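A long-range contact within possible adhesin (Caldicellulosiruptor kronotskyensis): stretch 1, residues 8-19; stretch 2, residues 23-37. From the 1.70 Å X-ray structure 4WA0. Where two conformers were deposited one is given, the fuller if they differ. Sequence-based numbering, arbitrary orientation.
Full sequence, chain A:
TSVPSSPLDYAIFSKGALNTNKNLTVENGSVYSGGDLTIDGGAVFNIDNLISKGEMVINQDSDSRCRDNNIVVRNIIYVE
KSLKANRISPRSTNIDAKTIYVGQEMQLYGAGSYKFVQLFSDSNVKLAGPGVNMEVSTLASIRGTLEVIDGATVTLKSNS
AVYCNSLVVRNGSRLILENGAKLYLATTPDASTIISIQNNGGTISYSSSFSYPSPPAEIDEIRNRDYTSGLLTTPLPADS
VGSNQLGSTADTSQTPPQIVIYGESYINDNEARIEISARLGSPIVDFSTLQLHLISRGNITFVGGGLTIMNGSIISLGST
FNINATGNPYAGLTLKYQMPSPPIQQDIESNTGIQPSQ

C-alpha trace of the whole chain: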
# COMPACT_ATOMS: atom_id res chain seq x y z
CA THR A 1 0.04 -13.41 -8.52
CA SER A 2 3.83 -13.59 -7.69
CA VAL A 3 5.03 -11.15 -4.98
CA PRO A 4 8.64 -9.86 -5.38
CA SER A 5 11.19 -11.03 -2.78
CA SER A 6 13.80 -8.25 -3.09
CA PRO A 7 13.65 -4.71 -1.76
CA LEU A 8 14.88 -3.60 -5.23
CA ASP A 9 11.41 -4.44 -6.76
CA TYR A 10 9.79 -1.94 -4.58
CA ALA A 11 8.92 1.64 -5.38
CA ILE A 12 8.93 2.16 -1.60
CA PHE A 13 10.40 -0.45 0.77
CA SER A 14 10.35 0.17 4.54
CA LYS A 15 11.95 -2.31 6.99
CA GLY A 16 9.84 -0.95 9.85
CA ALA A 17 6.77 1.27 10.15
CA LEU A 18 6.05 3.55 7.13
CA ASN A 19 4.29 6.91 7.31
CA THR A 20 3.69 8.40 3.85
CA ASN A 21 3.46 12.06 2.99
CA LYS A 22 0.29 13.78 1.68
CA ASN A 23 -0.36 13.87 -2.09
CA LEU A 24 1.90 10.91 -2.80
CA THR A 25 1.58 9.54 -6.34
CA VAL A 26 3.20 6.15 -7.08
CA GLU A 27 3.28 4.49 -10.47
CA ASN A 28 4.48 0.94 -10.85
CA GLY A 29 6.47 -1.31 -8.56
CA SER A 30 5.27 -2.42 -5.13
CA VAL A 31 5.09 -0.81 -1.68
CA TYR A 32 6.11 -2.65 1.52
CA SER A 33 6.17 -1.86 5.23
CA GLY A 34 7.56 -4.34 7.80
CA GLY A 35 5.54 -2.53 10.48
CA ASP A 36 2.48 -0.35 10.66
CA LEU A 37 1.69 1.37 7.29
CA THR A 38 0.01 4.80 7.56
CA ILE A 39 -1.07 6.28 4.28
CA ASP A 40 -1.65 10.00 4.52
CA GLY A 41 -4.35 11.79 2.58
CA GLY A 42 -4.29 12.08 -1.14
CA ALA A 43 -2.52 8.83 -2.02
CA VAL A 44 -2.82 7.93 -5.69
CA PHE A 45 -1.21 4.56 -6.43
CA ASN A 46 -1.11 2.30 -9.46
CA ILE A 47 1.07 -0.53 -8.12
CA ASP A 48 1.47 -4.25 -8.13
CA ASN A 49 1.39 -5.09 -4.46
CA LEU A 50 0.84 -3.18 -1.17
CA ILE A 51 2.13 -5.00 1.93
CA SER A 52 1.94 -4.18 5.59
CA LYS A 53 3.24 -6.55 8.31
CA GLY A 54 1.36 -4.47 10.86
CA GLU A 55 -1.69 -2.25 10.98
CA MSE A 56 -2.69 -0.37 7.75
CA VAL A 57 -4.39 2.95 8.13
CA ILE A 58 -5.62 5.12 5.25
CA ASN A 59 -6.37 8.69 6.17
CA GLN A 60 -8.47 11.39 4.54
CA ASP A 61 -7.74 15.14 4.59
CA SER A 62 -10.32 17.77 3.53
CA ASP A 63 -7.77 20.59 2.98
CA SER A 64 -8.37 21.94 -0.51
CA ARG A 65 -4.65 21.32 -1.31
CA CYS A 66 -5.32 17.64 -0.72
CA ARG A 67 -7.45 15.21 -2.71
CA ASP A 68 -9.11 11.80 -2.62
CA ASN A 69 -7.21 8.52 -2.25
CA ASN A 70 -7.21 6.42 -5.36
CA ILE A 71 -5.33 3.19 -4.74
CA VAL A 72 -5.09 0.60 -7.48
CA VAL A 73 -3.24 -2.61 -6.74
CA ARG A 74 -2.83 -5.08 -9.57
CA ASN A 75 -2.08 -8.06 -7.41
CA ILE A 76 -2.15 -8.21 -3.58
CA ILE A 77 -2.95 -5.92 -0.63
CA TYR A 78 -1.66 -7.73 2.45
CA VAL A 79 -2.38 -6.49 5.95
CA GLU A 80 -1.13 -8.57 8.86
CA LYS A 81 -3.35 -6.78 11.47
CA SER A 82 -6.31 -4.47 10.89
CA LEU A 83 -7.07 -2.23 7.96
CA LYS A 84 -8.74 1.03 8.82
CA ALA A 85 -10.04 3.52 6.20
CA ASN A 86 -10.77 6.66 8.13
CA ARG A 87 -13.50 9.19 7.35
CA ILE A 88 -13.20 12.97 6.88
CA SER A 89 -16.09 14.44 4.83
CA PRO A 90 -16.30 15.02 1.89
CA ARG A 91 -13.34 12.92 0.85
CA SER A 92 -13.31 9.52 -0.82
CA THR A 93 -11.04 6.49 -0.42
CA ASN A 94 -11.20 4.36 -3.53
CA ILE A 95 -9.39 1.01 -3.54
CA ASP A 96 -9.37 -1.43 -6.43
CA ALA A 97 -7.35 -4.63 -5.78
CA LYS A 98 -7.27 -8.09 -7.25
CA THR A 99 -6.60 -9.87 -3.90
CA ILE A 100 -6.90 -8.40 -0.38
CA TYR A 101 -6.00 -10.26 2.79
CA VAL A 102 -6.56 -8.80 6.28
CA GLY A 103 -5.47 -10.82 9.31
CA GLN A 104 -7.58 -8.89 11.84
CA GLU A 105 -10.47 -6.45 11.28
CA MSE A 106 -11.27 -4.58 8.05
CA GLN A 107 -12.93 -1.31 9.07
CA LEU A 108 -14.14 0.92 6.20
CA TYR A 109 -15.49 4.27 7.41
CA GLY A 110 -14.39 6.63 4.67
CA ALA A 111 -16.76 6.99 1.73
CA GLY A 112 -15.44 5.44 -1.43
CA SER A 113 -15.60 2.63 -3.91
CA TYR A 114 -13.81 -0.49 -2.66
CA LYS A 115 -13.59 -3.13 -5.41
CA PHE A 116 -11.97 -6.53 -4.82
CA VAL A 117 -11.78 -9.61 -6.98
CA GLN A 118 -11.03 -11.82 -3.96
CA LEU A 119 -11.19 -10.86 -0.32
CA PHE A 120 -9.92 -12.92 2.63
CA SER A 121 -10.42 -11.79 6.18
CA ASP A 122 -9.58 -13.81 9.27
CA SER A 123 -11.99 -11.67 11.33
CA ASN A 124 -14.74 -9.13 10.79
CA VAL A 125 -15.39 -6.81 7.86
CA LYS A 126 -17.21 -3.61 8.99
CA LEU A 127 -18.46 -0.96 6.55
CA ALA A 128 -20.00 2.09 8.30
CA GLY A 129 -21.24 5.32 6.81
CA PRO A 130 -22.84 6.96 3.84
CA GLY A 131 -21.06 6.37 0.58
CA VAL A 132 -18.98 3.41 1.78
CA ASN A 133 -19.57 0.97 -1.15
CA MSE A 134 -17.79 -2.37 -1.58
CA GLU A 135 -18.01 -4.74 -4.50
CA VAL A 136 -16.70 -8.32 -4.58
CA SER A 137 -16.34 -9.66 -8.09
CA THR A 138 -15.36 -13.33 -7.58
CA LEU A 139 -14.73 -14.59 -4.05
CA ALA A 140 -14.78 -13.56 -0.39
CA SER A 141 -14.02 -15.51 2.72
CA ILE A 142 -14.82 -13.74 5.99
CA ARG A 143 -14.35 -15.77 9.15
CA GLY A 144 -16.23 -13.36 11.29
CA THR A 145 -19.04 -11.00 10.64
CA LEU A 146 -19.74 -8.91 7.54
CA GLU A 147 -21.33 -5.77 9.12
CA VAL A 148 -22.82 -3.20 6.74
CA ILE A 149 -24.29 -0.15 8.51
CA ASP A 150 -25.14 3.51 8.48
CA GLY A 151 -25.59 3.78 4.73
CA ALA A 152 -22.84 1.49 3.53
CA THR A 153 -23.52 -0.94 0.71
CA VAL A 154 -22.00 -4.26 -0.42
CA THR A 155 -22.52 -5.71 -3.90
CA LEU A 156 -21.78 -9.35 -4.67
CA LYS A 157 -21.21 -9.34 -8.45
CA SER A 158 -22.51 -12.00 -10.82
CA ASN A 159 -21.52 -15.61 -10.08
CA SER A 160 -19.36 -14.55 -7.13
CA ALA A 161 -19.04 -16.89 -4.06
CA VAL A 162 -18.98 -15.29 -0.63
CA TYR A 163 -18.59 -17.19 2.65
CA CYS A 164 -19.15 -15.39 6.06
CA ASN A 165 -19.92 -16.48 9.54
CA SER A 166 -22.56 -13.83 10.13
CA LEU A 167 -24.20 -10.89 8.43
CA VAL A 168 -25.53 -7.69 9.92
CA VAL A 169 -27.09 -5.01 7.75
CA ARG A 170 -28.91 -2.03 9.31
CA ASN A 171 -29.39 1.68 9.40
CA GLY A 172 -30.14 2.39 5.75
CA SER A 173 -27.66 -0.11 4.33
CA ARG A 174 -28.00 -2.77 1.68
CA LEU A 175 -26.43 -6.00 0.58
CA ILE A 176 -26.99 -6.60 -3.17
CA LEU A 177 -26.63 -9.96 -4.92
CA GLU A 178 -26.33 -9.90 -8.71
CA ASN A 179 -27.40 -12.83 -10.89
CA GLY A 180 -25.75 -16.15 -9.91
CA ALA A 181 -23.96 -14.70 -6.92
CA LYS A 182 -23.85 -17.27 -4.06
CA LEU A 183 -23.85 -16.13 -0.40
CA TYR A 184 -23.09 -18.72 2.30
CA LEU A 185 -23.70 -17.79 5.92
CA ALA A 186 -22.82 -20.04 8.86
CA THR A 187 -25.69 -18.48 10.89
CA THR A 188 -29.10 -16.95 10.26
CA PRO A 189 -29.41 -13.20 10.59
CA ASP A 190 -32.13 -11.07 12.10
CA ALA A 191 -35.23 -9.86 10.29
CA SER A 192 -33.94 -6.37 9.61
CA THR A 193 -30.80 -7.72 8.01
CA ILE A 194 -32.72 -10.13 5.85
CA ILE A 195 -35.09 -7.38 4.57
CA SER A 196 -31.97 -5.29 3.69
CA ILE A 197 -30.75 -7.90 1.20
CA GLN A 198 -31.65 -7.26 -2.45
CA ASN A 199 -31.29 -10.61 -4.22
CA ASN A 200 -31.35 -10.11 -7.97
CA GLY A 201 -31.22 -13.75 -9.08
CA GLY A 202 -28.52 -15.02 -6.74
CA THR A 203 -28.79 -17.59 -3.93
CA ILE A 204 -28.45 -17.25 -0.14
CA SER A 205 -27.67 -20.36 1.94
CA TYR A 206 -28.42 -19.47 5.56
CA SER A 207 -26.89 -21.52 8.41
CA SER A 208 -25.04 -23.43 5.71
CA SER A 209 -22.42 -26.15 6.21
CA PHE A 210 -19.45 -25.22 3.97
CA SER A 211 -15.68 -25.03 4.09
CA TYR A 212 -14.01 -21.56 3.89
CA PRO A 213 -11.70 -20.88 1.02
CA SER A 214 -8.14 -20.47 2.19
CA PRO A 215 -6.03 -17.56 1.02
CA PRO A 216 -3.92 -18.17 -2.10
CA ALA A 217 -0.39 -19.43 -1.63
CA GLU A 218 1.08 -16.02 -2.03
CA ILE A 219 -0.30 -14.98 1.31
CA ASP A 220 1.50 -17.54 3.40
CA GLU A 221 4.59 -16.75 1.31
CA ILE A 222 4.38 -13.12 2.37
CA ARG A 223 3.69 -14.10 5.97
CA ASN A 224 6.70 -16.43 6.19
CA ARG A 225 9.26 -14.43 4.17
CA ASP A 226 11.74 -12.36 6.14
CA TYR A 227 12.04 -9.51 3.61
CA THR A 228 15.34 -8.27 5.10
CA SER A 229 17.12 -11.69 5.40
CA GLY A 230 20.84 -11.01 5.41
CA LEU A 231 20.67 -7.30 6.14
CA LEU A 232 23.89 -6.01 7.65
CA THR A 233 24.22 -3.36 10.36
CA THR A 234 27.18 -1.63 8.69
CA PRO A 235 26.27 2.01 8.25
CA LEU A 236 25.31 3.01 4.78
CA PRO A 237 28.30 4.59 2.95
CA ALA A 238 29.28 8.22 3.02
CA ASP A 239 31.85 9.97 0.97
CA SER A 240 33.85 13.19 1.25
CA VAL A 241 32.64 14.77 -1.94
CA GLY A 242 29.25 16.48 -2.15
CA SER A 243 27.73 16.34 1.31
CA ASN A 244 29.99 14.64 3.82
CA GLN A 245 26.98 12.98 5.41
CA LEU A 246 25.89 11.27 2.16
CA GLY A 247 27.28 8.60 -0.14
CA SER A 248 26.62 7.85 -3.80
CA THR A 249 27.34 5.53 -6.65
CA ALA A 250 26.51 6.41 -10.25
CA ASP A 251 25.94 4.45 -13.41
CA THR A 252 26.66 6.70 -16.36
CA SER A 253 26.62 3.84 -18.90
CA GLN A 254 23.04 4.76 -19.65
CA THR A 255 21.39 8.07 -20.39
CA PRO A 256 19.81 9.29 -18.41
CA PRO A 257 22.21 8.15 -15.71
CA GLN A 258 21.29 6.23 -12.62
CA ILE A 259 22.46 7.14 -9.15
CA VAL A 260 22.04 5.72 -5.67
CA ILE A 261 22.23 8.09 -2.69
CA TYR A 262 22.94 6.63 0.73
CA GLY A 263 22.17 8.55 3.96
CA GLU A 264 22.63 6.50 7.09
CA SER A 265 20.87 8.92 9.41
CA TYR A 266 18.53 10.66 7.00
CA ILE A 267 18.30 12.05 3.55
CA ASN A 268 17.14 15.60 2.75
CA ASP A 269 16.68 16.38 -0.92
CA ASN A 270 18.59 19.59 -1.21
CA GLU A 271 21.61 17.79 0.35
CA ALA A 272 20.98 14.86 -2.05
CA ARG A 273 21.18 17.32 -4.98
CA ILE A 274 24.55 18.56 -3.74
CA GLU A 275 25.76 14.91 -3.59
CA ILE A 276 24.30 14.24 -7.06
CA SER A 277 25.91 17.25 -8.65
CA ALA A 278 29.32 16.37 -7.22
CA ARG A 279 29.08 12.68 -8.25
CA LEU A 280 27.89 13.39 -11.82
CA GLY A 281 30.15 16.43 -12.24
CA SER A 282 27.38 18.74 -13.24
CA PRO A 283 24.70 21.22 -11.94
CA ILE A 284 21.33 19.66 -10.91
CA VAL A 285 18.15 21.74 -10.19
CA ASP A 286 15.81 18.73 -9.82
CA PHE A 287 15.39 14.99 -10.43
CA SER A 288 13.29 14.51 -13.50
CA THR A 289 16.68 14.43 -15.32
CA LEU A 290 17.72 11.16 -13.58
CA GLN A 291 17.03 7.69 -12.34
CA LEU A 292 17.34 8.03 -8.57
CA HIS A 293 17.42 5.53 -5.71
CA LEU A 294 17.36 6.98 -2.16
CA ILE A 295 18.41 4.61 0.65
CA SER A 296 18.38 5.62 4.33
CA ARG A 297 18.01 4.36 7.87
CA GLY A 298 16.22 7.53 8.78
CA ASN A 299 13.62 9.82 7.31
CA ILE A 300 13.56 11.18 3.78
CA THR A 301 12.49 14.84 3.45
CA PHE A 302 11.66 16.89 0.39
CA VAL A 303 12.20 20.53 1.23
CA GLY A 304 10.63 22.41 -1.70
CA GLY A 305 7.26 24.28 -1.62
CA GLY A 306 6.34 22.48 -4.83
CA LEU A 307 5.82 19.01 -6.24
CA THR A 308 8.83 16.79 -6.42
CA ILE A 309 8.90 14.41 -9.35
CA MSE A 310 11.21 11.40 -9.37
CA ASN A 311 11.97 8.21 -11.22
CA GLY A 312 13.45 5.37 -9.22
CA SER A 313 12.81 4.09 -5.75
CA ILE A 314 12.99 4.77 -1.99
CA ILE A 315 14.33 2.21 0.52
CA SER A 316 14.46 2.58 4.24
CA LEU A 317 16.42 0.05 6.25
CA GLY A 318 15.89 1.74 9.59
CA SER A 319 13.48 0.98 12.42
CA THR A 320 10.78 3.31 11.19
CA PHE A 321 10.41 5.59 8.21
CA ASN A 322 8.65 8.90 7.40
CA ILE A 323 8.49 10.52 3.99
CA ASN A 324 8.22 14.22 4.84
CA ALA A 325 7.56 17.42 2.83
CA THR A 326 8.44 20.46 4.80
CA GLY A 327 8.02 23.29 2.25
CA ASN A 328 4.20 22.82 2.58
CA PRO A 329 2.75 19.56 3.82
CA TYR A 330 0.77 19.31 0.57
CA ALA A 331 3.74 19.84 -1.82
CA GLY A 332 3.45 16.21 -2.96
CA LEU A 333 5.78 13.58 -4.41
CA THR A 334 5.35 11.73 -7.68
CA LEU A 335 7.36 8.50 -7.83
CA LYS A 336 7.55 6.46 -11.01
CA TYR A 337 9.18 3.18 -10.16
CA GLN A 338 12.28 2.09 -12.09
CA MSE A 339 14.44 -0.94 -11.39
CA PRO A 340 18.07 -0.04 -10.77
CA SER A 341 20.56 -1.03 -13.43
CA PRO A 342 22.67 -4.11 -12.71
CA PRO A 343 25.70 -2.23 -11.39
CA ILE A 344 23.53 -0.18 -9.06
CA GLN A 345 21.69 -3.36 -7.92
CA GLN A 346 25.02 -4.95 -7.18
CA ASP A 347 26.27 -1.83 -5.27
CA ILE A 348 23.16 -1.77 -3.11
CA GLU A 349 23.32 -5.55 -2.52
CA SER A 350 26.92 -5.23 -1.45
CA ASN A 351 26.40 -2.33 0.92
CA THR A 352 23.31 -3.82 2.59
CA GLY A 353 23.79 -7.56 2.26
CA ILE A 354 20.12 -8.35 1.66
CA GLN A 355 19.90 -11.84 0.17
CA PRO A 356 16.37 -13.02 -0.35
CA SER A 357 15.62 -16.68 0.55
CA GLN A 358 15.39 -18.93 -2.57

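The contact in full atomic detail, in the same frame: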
# COMPACT_ATOMS: atom_id res chain seq x y z
N LEU A 8 14.70 -4.37 -4.00
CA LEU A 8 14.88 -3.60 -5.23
C LEU A 8 13.65 -3.55 -6.17
O LEU A 8 13.61 -2.71 -7.08
CB LEU A 8 16.06 -4.08 -6.05
CG LEU A 8 17.39 -4.32 -5.35
CD1 LEU A 8 18.34 -4.77 -6.44
CD2 LEU A 8 17.93 -3.13 -4.60
N ASP A 9 12.66 -4.39 -5.94
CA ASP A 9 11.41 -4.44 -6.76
C ASP A 9 10.38 -3.48 -6.31
O ASP A 9 9.19 -3.44 -6.84
CB ASP A 9 10.86 -5.87 -6.66
CG ASP A 9 11.83 -6.91 -7.26
OD1 ASP A 9 12.65 -6.47 -8.11
OD2 ASP A 9 11.86 -8.10 -6.80
N TYR A 10 10.75 -2.76 -5.23
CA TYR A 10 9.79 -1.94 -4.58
C TYR A 10 9.98 -0.49 -4.94
O TYR A 10 11.11 -0.00 -4.93
CB TYR A 10 9.84 -2.13 -3.04
CG TYR A 10 9.16 -3.43 -2.68
CD1 TYR A 10 9.87 -4.61 -2.73
CD2 TYR A 10 7.82 -3.49 -2.34
CE1 TYR A 10 9.27 -5.81 -2.44
CE2 TYR A 10 7.21 -4.70 -2.03
CZ TYR A 10 7.96 -5.86 -2.11
OH TYR A 10 7.43 -7.11 -1.87
N ALA A 11 8.89 0.19 -5.24
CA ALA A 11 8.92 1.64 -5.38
C ALA A 11 9.30 2.26 -4.03
O ALA A 11 10.11 3.24 -3.93
CB ALA A 11 7.61 2.14 -5.82
N ILE A 12 8.66 1.73 -2.98
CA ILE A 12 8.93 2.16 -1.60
C ILE A 12 9.03 0.88 -0.75
O ILE A 12 8.06 0.10 -0.66
CB ILE A 12 7.86 3.09 -1.04
CG1 ILE A 12 7.66 4.33 -1.89
CG2 ILE A 12 8.20 3.51 0.38
CD1 ILE A 12 6.48 5.13 -1.50
N PHE A 13 10.20 0.66 -0.14
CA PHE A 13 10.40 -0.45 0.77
C PHE A 13 10.76 0.11 2.15
O PHE A 13 11.71 0.88 2.30
CB PHE A 13 11.48 -1.37 0.25
CG PHE A 13 11.75 -2.53 1.14
CD1 PHE A 13 12.56 -2.39 2.29
CD2 PHE A 13 11.19 -3.77 0.84
CE1 PHE A 13 12.71 -3.49 3.12
CE2 PHE A 13 11.36 -4.85 1.67
CZ PHE A 13 12.13 -4.70 2.80
N SER A 14 10.03 -0.25 3.19
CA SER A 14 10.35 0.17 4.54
C SER A 14 10.50 -1.04 5.46
O SER A 14 9.54 -1.81 5.68
CB SER A 14 9.21 1.06 5.05
OG SER A 14 9.46 1.59 6.35
N LYS A 15 11.67 -1.16 6.06
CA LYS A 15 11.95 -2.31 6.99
C LYS A 15 10.95 -2.31 8.13
O LYS A 15 10.43 -3.37 8.48
CB LYS A 15 13.38 -2.36 7.48
CG LYS A 15 13.67 -3.42 8.60
CD LYS A 15 15.15 -3.34 9.01
CE LYS A 15 15.33 -3.14 10.52
NZ LYS A 15 16.61 -2.41 10.85
N GLY A 16 10.69 -1.14 8.73
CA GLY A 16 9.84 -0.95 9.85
C GLY A 16 8.60 -0.15 9.42
O GLY A 16 8.28 -0.07 8.23
N ALA A 17 7.93 0.45 10.38
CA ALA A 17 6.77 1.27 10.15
C ALA A 17 7.00 2.37 9.07
O ALA A 17 8.04 3.01 9.04
CB ALA A 17 6.23 1.88 11.44
N LEU A 18 5.98 2.58 8.25
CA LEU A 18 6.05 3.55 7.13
C LEU A 18 4.90 4.55 7.31
O LEU A 18 3.74 4.16 7.34
CB LEU A 18 5.96 2.83 5.79
CG LEU A 18 5.69 3.77 4.58
CD1 LEU A 18 6.82 4.77 4.30
CD2 LEU A 18 5.47 3.00 3.28
N ASN A 19 5.25 5.85 7.36
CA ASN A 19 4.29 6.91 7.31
C ASN A 19 4.50 7.71 6.04
O ASN A 19 5.54 8.36 5.87
CB ASN A 19 4.47 7.82 8.51
CG ASN A 19 4.30 7.07 9.82
OD1 ASN A 19 3.40 6.28 10.00
ND2 ASN A 19 5.19 7.35 10.76
N ASN A 23 -0.45 13.67 -0.60
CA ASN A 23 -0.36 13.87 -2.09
C ASN A 23 0.80 13.07 -2.70
O ASN A 23 1.59 13.57 -3.47
CB ASN A 23 -0.25 15.34 -2.36
CG ASN A 23 -1.57 16.11 -2.04
OD1 ASN A 23 -2.70 15.55 -1.96
ND2 ASN A 23 -1.44 17.38 -1.87
N LEU A 24 0.92 11.84 -2.28
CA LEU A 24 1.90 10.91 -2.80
C LEU A 24 1.29 10.21 -3.99
O LEU A 24 0.22 9.58 -3.85
CB LEU A 24 2.29 9.89 -1.72
CG LEU A 24 3.19 8.71 -2.15
CD1 LEU A 24 4.55 9.19 -2.63
CD2 LEU A 24 3.46 7.67 -1.08
N THR A 25 1.99 10.23 -5.15
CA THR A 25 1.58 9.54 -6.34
C THR A 25 2.64 8.50 -6.67
O THR A 25 3.86 8.82 -6.71
CB THR A 25 1.42 10.48 -7.55
OG1 THR A 25 0.54 11.56 -7.26
CG2 THR A 25 0.94 9.72 -8.78
N VAL A 26 2.23 7.25 -6.80
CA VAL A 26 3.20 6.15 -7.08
C VAL A 26 2.69 5.37 -8.27
O VAL A 26 1.54 4.88 -8.27
CB VAL A 26 3.40 5.18 -5.92
CG1 VAL A 26 4.45 4.11 -6.29
CG2 VAL A 26 3.82 5.85 -4.63
N GLU A 27 3.58 5.22 -9.26
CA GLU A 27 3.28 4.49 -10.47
C GLU A 27 4.25 3.38 -10.63
O GLU A 27 5.48 3.65 -10.76
CB GLU A 27 3.36 5.47 -11.67
CG GLU A 27 3.30 4.85 -13.06
CD GLU A 27 1.95 4.34 -13.48
OE1 GLU A 27 0.95 4.56 -12.81
OE2 GLU A 27 1.87 3.71 -14.54
N ASN A 28 3.73 2.15 -10.70
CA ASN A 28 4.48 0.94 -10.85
C ASN A 28 5.29 0.52 -9.63
O ASN A 28 5.38 1.22 -8.63
CB ASN A 28 5.36 0.96 -12.11
CG ASN A 28 4.51 0.95 -13.39
OD1 ASN A 28 3.42 0.35 -13.43
ND2 ASN A 28 4.95 1.65 -14.40
N GLY A 29 5.86 -0.68 -9.71
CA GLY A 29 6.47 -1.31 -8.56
C GLY A 29 5.50 -1.75 -7.48
O GLY A 29 4.32 -1.72 -7.67
N SER A 30 6.05 -2.02 -6.32
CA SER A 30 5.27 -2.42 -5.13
C SER A 30 5.64 -1.53 -3.95
O SER A 30 6.67 -0.82 -3.96
CB SER A 30 5.55 -3.86 -4.84
OG SER A 30 4.95 -4.66 -5.85
N VAL A 31 4.82 -1.57 -2.89
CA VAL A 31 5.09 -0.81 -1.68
C VAL A 31 5.03 -1.83 -0.51
O VAL A 31 4.06 -2.63 -0.41
CB VAL A 31 4.03 0.26 -1.44
CG1 VAL A 31 4.15 0.92 -0.08
CG2 VAL A 31 4.05 1.31 -2.53
N TYR A 32 6.02 -1.76 0.39
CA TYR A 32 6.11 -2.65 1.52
C TYR A 32 6.49 -1.96 2.81
O TYR A 32 7.42 -1.16 2.82
CB TYR A 32 7.17 -3.72 1.23
CG TYR A 32 7.59 -4.58 2.42
CD1 TYR A 32 8.59 -4.18 3.31
CD2 TYR A 32 6.99 -5.81 2.64
CE1 TYR A 32 8.95 -4.98 4.40
CE2 TYR A 32 7.33 -6.58 3.77
CZ TYR A 32 8.30 -6.16 4.62
OH TYR A 32 8.66 -6.96 5.74
N SER A 33 5.79 -2.31 3.88
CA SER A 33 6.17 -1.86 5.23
C SER A 33 6.26 -3.09 6.15
O SER A 33 5.35 -3.89 6.20
CB SER A 33 5.19 -0.94 5.81
OG SER A 33 5.69 -0.62 7.11
N GLY A 34 7.38 -3.25 6.81
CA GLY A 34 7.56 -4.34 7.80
C GLY A 34 6.87 -4.06 9.15
O GLY A 34 6.79 -4.92 9.99
N GLY A 35 6.36 -2.87 9.34
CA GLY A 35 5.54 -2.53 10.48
C GLY A 35 4.26 -1.87 10.08
O GLY A 35 3.75 -2.12 8.92
N ASP A 36 3.72 -1.05 10.98
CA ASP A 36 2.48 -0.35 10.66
C ASP A 36 2.64 0.60 9.46
O ASP A 36 3.61 1.42 9.41
CB ASP A 36 1.98 0.45 11.90
CG ASP A 36 1.62 -0.45 13.11
OD1 ASP A 36 1.43 -1.69 12.92
OD2 ASP A 36 1.55 0.14 14.23
N LEU A 37 1.70 0.53 8.53
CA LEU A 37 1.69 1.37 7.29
C LEU A 37 0.56 2.41 7.34
O LEU A 37 -0.63 2.03 7.27
CB LEU A 37 1.56 0.44 6.10
CG LEU A 37 2.19 0.87 4.78
CD1 LEU A 37 2.24 -0.26 3.72
CD2 LEU A 37 1.44 2.10 4.23
O HOH W 1 10.74 -5.78 7.27
O HOH W 2 2.76 3.87 10.48

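Residues 12-14 pair with 31-33, and Leu18 with Leu37, as parallel β-bridges; the stretches, successive rungs of the same wound chain, bury 816 Å² between them. The firmest part of the ladder is a relay of backbone hydrogen bonds: Tyr32 N donates to Ile12 O (3.0 Å), Ser14 N to Tyr32 O (2.8 Å) and Gly34 N to Ser14 O (2.8 Å), so Ile12, Phe13 and Ser14 lie beside Val31, Tyr32 and Ser33. At its start the chain turns a corner at Ala11 and Ile12, and the pairing loosens: Ser30 O takes weak bonds from Ala11 N (2.8 Å, bent) and Ile12 N (3.4 Å, long). Beyond the turn the register resumes, with Leu18 N donating to Asp36 O (2.9 Å).

Tyr10, Phe13, Ser30 and Tyr32 send their CB atoms to one face. Tyr32, with 108 Å² covered, is the largest contributor. Its chi1 of 169° (t) and chi2 of -86° set the ring beside Phe13, itself t at chi1 with chi2 of -80°; the matching rotamers of these paired neighbours leave the ring planes only 14° apart. The rings are slid past one another, centroids 4.6 Å apart, so they barely overlap, and Tyr32 CD1 lies over the Phe13 face, 3.3 Å from Phe13 CE2. Tyr10 instead takes m (chi1 -77°), which brings its ring back toward stretch 2: Tyr10 CE2 packs 3.4 Å from Tyr32 CB, and the edge of Tyr32 points toward the Tyr10 face, planes at 65°. The small side chain of Ser30 fits beside this ring, its CB 3.4 Å from Tyr10 CE2. The phenol of Tyr32 also reaches a water that bridges Tyr32 OH (2.8 Å) and Lys15 O (2.7 Å).

Ile12, Ser14, Leu18, Val31, Ser33 and Leu37 occupy the other face. Ile12, m at chi1 and t at chi2, extends CD1 to Leu24 CD2 (4.0 Å) and Val26 CG2 (4.2 Å), while Ala11 CB meets Val26 CG1 at 3.8 Å. Leu18, in the t,p rotamer, places CD2 4.2 Å from both Val31 CG1 and Leu37 CG. These branched aliphatic chains are buried and suit an apolar interior.

Ser14 and Ser33 serve the turn. Ser33, t at chi1 (179°), directs OG to Gly16 O (2.9 Å) and accepts a bond from Gly35 N (3.2 Å), tying both turns together. Ser14, also t, donates from OG to the same Gly16 O (2.8 Å), so one carbonyl is held by a hydroxyl from each stretch.

Glycines allow the close approach. A CB on Gly34 would sit 1.9 Å from Lys15 O, and one on Gly35 2.8 Å from Ala17 N, both clashes; instead Gly34 CA makes a CA-H...O contact with Lys15 O at 3.1 Å. At Gly29 a CB would lie a tight 3.1 Å from Ala11 N, and its positive phi (69°) favours glycine anyway. Nearby, the buried Asn28 O finds no polar partner; Ala11 CB covers it at 3.7 Å.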